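PDB 1XI8: molybdenum cofactor biosynthesis protein, which probably acts as a MoeA-type molybdopterin molybdotransferase, inserting molybdenum into molybdopterin during cofactor synthesis. Local coordinates for residues A[313-318]-A[380-385]; A[33-38]-A[43-48]. All blocks are in the same frame, centred on the assembly; numbering follows the deposited sequence.

Interaction 1 (A[313-318]-A[380-385])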
# COMPACT_ATOMS: atom_id res chain seq x y z
N GLN A 313 -9.61 -11.34 -12.40
CA GLN A 313 -10.99 -11.13 -12.05
C GLN A 313 -11.13 -10.33 -10.76
O GLN A 313 -12.04 -9.51 -10.64
CB GLN A 313 -11.72 -12.48 -11.94
CG GLN A 313 -11.92 -13.19 -13.27
CD GLN A 313 -12.39 -14.63 -13.13
OE1 GLN A 313 -12.20 -15.27 -12.08
NE2 GLN A 313 -12.98 -15.16 -14.18
N PHE A 314 -10.22 -10.54 -9.81
CA PHE A 314 -10.30 -9.78 -8.56
C PHE A 314 -10.12 -8.29 -8.79
O PHE A 314 -10.92 -7.49 -8.32
CB PHE A 314 -9.31 -10.27 -7.49
CG PHE A 314 -9.40 -9.48 -6.22
CD1 PHE A 314 -8.71 -8.29 -6.07
CD2 PHE A 314 -10.21 -9.91 -5.18
CE1 PHE A 314 -8.81 -7.55 -4.91
CE2 PHE A 314 -10.30 -9.17 -4.01
CZ PHE A 314 -9.60 -8.00 -3.88
N HIS A 315 -9.06 -7.94 -9.51
CA HIS A 315 -8.75 -6.54 -9.80
C HIS A 315 -9.73 -5.85 -10.75
O HIS A 315 -10.02 -4.67 -10.60
CB HIS A 315 -7.32 -6.38 -10.32
CG HIS A 315 -6.28 -6.44 -9.25
ND1 HIS A 315 -5.91 -5.34 -8.51
CD2 HIS A 315 -5.54 -7.47 -8.77
CE1 HIS A 315 -4.99 -5.68 -7.63
NE2 HIS A 315 -4.74 -6.97 -7.77
N LEU A 316 -10.27 -6.59 -11.72
CA LEU A 316 -11.20 -5.99 -12.66
C LEU A 316 -12.62 -5.92 -12.10
O LEU A 316 -13.42 -5.11 -12.55
CB LEU A 316 -11.16 -6.72 -14.01
CG LEU A 316 -9.85 -6.68 -14.79
CD1 LEU A 316 -10.04 -7.29 -16.15
CD2 LEU A 316 -9.32 -5.28 -14.93
N PHE A 317 -12.93 -6.74 -11.10
CA PHE A 317 -14.28 -6.79 -10.55
C PHE A 317 -14.40 -6.72 -9.02
O PHE A 317 -15.02 -5.80 -8.48
CB PHE A 317 -15.01 -8.04 -11.05
CG PHE A 317 -15.46 -7.96 -12.48
CD1 PHE A 317 -14.72 -8.56 -13.49
CD2 PHE A 317 -16.63 -7.30 -12.82
CE1 PHE A 317 -15.13 -8.49 -14.81
CE2 PHE A 317 -17.04 -7.23 -14.13
CZ PHE A 317 -16.29 -7.83 -15.13
N VAL A 318 -13.82 -7.70 -8.32
CA VAL A 318 -14.04 -7.84 -6.87
C VAL A 318 -13.53 -6.65 -6.05
O VAL A 318 -14.24 -6.15 -5.16
CB VAL A 318 -13.50 -9.20 -6.35
CG1 VAL A 318 -13.70 -9.33 -4.86
CG2 VAL A 318 -14.18 -10.34 -7.08
N ASN A 380 3.98 -5.66 -10.74
CA ASN A 380 3.55 -4.78 -9.64
C ASN A 380 2.42 -3.85 -10.09
O ASN A 380 1.95 -2.98 -9.34
CB ASN A 380 4.73 -3.94 -9.14
CG ASN A 380 5.25 -2.96 -10.20
OD1 ASN A 380 4.81 -2.96 -11.35
ND2 ASN A 380 6.19 -2.11 -9.81
N ALA A 381 2.00 -4.03 -11.33
CA ALA A 381 0.98 -3.18 -11.93
C ALA A 381 0.36 -3.87 -13.13
O ALA A 381 0.83 -4.91 -13.57
CB ALA A 381 1.59 -1.85 -12.36
N TYR A 382 -0.72 -3.30 -13.64
CA TYR A 382 -1.35 -3.88 -14.79
C TYR A 382 -1.80 -2.82 -15.77
O TYR A 382 -2.14 -1.70 -15.40
CB TYR A 382 -2.52 -4.80 -14.40
CG TYR A 382 -3.70 -4.11 -13.77
CD1 TYR A 382 -3.80 -3.98 -12.39
CD2 TYR A 382 -4.74 -3.59 -14.55
CE1 TYR A 382 -4.88 -3.37 -11.80
CE2 TYR A 382 -5.83 -2.97 -13.97
CZ TYR A 382 -5.89 -2.86 -12.59
OH TYR A 382 -6.97 -2.24 -11.99
N LEU A 383 -1.79 -3.22 -17.03
CA LEU A 383 -2.22 -2.39 -18.13
C LEU A 383 -3.48 -3.01 -18.70
O LEU A 383 -3.57 -4.23 -18.84
CB LEU A 383 -1.11 -2.38 -19.18
CG LEU A 383 -1.41 -2.07 -20.64
CD1 LEU A 383 -1.85 -0.62 -20.79
CD2 LEU A 383 -0.16 -2.35 -21.44
N VAL A 384 -4.47 -2.19 -19.03
CA VAL A 384 -5.65 -2.71 -19.71
C VAL A 384 -5.58 -2.39 -21.21
O VAL A 384 -5.24 -1.28 -21.61
CB VAL A 384 -7.00 -2.22 -19.07
CG1 VAL A 384 -7.22 -2.88 -17.72
CG2 VAL A 384 -7.06 -0.69 -18.95
N VAL A 385 -5.89 -3.38 -22.04
CA VAL A 385 -6.03 -3.18 -23.49
C VAL A 385 -7.50 -3.40 -23.85
O VAL A 385 -7.94 -4.53 -24.01
CB VAL A 385 -5.13 -4.12 -24.28
CG1 VAL A 385 -5.08 -3.69 -25.74
CG2 VAL A 385 -3.74 -4.09 -23.70

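Interaction 2 (A[33-38]-A[43-48])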
# COMPACT_ATOMS: atom_id res chain seq x y z
N GLU A 33 -23.28 0.26 8.05
CA GLU A 33 -23.02 -0.18 9.39
C GLU A 33 -21.66 0.32 9.85
O GLU A 33 -20.65 0.12 9.16
CB GLU A 33 -23.04 -1.69 9.46
CG GLU A 33 -24.34 -2.32 8.97
CD GLU A 33 -24.90 -3.31 9.97
OE1 GLU A 33 -24.55 -3.19 11.19
OE2 GLU A 33 -25.69 -4.19 9.56
N VAL A 34 -21.62 0.97 11.02
CA VAL A 34 -20.38 1.54 11.51
C VAL A 34 -19.92 0.89 12.82
O VAL A 34 -20.73 0.37 13.58
CB VAL A 34 -20.51 3.09 11.70
CG1 VAL A 34 -21.26 3.71 10.52
CG2 VAL A 34 -21.26 3.41 12.98
N GLU A 35 -18.60 0.90 13.06
CA GLU A 35 -18.04 0.55 14.37
C GLU A 35 -17.01 1.60 14.81
O GLU A 35 -16.33 2.21 13.98
CB GLU A 35 -17.42 -0.86 14.40
CG GLU A 35 -16.57 -1.23 13.17
CD GLU A 35 -15.93 -2.63 13.28
OE1 GLU A 35 -14.80 -2.73 13.81
OE2 GLU A 35 -16.56 -3.62 12.83
N TYR A 36 -16.91 1.81 16.12
CA TYR A 36 -15.97 2.77 16.67
C TYR A 36 -14.75 2.04 17.19
O TYR A 36 -14.85 1.12 18.00
CB TYR A 36 -16.63 3.61 17.77
CG TYR A 36 -17.61 4.62 17.23
CD1 TYR A 36 -18.93 4.26 16.97
CD2 TYR A 36 -17.21 5.92 16.95
CE1 TYR A 36 -19.84 5.18 16.46
CE2 TYR A 36 -18.11 6.86 16.44
CZ TYR A 36 -19.42 6.48 16.19
OH TYR A 36 -20.32 7.39 15.69
N VAL A 37 -13.58 2.43 16.68
CA VAL A 37 -12.33 1.75 17.02
C VAL A 37 -11.29 2.76 17.43
O VAL A 37 -11.23 3.86 16.89
CB VAL A 37 -11.77 0.90 15.83
CG1 VAL A 37 -12.82 -0.10 15.32
CG2 VAL A 37 -11.29 1.79 14.71
N PRO A 38 -10.45 2.39 18.41
CA PRO A 38 -9.39 3.30 18.86
C PRO A 38 -8.48 3.69 17.71
O PRO A 38 -8.42 2.99 16.69
CB PRO A 38 -8.63 2.48 19.92
CG PRO A 38 -9.64 1.44 20.38
CD PRO A 38 -10.44 1.11 19.16
N LEU A 43 -5.74 2.42 11.50
CA LEU A 43 -4.93 2.47 10.28
C LEU A 43 -5.47 1.61 9.13
O LEU A 43 -5.62 0.41 9.28
CB LEU A 43 -3.47 2.08 10.59
CG LEU A 43 -2.47 2.23 9.44
CD1 LEU A 43 -2.34 3.69 9.00
CD2 LEU A 43 -1.10 1.65 9.82
N GLY A 44 -5.76 2.22 7.99
CA GLY A 44 -6.21 1.48 6.81
C GLY A 44 -7.70 1.20 6.71
O GLY A 44 -8.16 0.68 5.71
N ARG A 45 -8.44 1.55 7.75
CA ARG A 45 -9.88 1.38 7.74
C ARG A 45 -10.54 2.57 7.03
O ARG A 45 -9.91 3.60 6.79
CB ARG A 45 -10.39 1.23 9.17
CG ARG A 45 -9.71 0.11 9.96
CD ARG A 45 -10.20 -1.28 9.56
NE ARG A 45 -11.66 -1.38 9.62
CZ ARG A 45 -12.36 -1.67 10.71
NH1 ARG A 45 -13.69 -1.74 10.66
NH2 ARG A 45 -11.75 -1.89 11.87
N VAL A 46 -11.82 2.42 6.67
CA VAL A 46 -12.53 3.44 5.91
C VAL A 46 -13.45 4.29 6.79
O VAL A 46 -14.43 3.81 7.34
CB VAL A 46 -13.36 2.82 4.77
CG1 VAL A 46 -14.08 3.91 4.00
CG2 VAL A 46 -12.48 2.01 3.84
N LEU A 47 -13.11 5.57 6.91
CA LEU A 47 -13.90 6.55 7.64
C LEU A 47 -15.36 6.50 7.20
O LEU A 47 -15.66 6.70 6.03
CB LEU A 47 -13.32 7.94 7.40
CG LEU A 47 -13.71 9.08 8.33
CD1 LEU A 47 -13.24 8.79 9.73
CD2 LEU A 47 -13.09 10.36 7.82
N ALA A 48 -16.26 6.27 8.15
CA ALA A 48 -17.68 6.06 7.86
C ALA A 48 -18.48 7.34 7.63
O ALA A 48 -19.60 7.29 7.14
CB ALA A 48 -18.32 5.26 8.98

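Interaction 1 (A[313-318]-A[380-385])
Y382 reaches from its strand to H315 and L316 on the helix. The ring carbon CE1 of Y382 lies 4.0 Å from H315 ND1. The same carbon is 4.1 Å from H315 CB, so it meets both the root of the histidine and its ring. The two rings are neither stacked nor edge-to-face. Their planes are 56° apart and their centroids 5.6 Å apart. Y382 chi1 is 67°, which places CG between the backbone N and the carbonyl carbon and turns the ring toward the helix. The phenol oxygen is hydrogen-bonded to K319 NZ, and the same amine makes a weak hydrogen bond to H315 ND1. K319, one turn further along the helix, thus lies by both polar atoms. This side is buried and ringed by aromatics. Y382 also stacks on F352, and H315 meets the rings of F311 and Y403.

The contact joins two domains of the MoeA fold. Helix 307-326 belongs to the probable molybdopterin-binding domain. Strand 381-386 belongs to the C-terminal beta domain, where it pairs antiparallel with strands 350-358 and 397-402. N380 and A381 both face V355 in a classic beta bulge just before Y382. The axes of 313-318 and 381-385 come within 11.4 Å and cross at -65°, leaving the contact to side chains.

Toward V384 the contact is less enclosed. L316 CD2 lies 4.3 Å from Y382 CE2 and 4.2 Å from V384 CG1. No hydrogen bond joins the two segments anywhere in the contact. V384, which touches L316 with one methyl, is partly exposed, whereas H315, L316 and Y382 are buried.

Interaction 2 (A[33-38]-A[43-48])
E35 and R45 meet beside a small two-stranded antiparallel sheet, formed by strands 34-38 and 183-187 in the MoeA N-terminal region. Segment 43-48 is a loop that follows strand 34-38 and turns back beside it. R45 NH1 points to E35 OE1 at 3.5 Å. This is a salt bridge with a weak hydrogen bond, although its N-H...O angle of 161° is fairly straight. The carboxylate reaches the edge of the guanidinium, near its plane, with the two planes 85° apart. OE1 is the oxygen that approaches. It is also 3.7 Å from R45 NH2, but only the NH1 pair is a bond. V37 CG1 packs obliquely against the group, 4.0 Å from R45 NH2. At the far end of the contact, V34 CG1 touches A48 CB at 3.7 Å.

The arginine chain is bent at chi2 and chi3, which brings the guanidinium beside E35 and V37. R45 further packs on V186 of the neighbouring strand. The loop backbone is held by backbone hydrogen bonds between L168 and both G44 and R45. The stronger polar partner of the arginine lies in this next shell: R45 NH1 also donates to the carbonyl oxygen of K187.

In the fold
Interaction 2 precedes interaction 1 in the sequence. Their centres are 27 Å apart and their nearest atoms about 12 Å apart, so they do not touch. The centre of interaction 1 lies about 9 Å from the centre of the chain. That of interaction 2 lies about 18 Å from the same point, at the surface, and both its segments stay inside one region. It lies near the dimer partner: L43 packs on E228 of the second subunit. E228 belongs to helix 219-229. In the same chain as interaction 1, that helix also packs against F314 and H315 of segment 313-318.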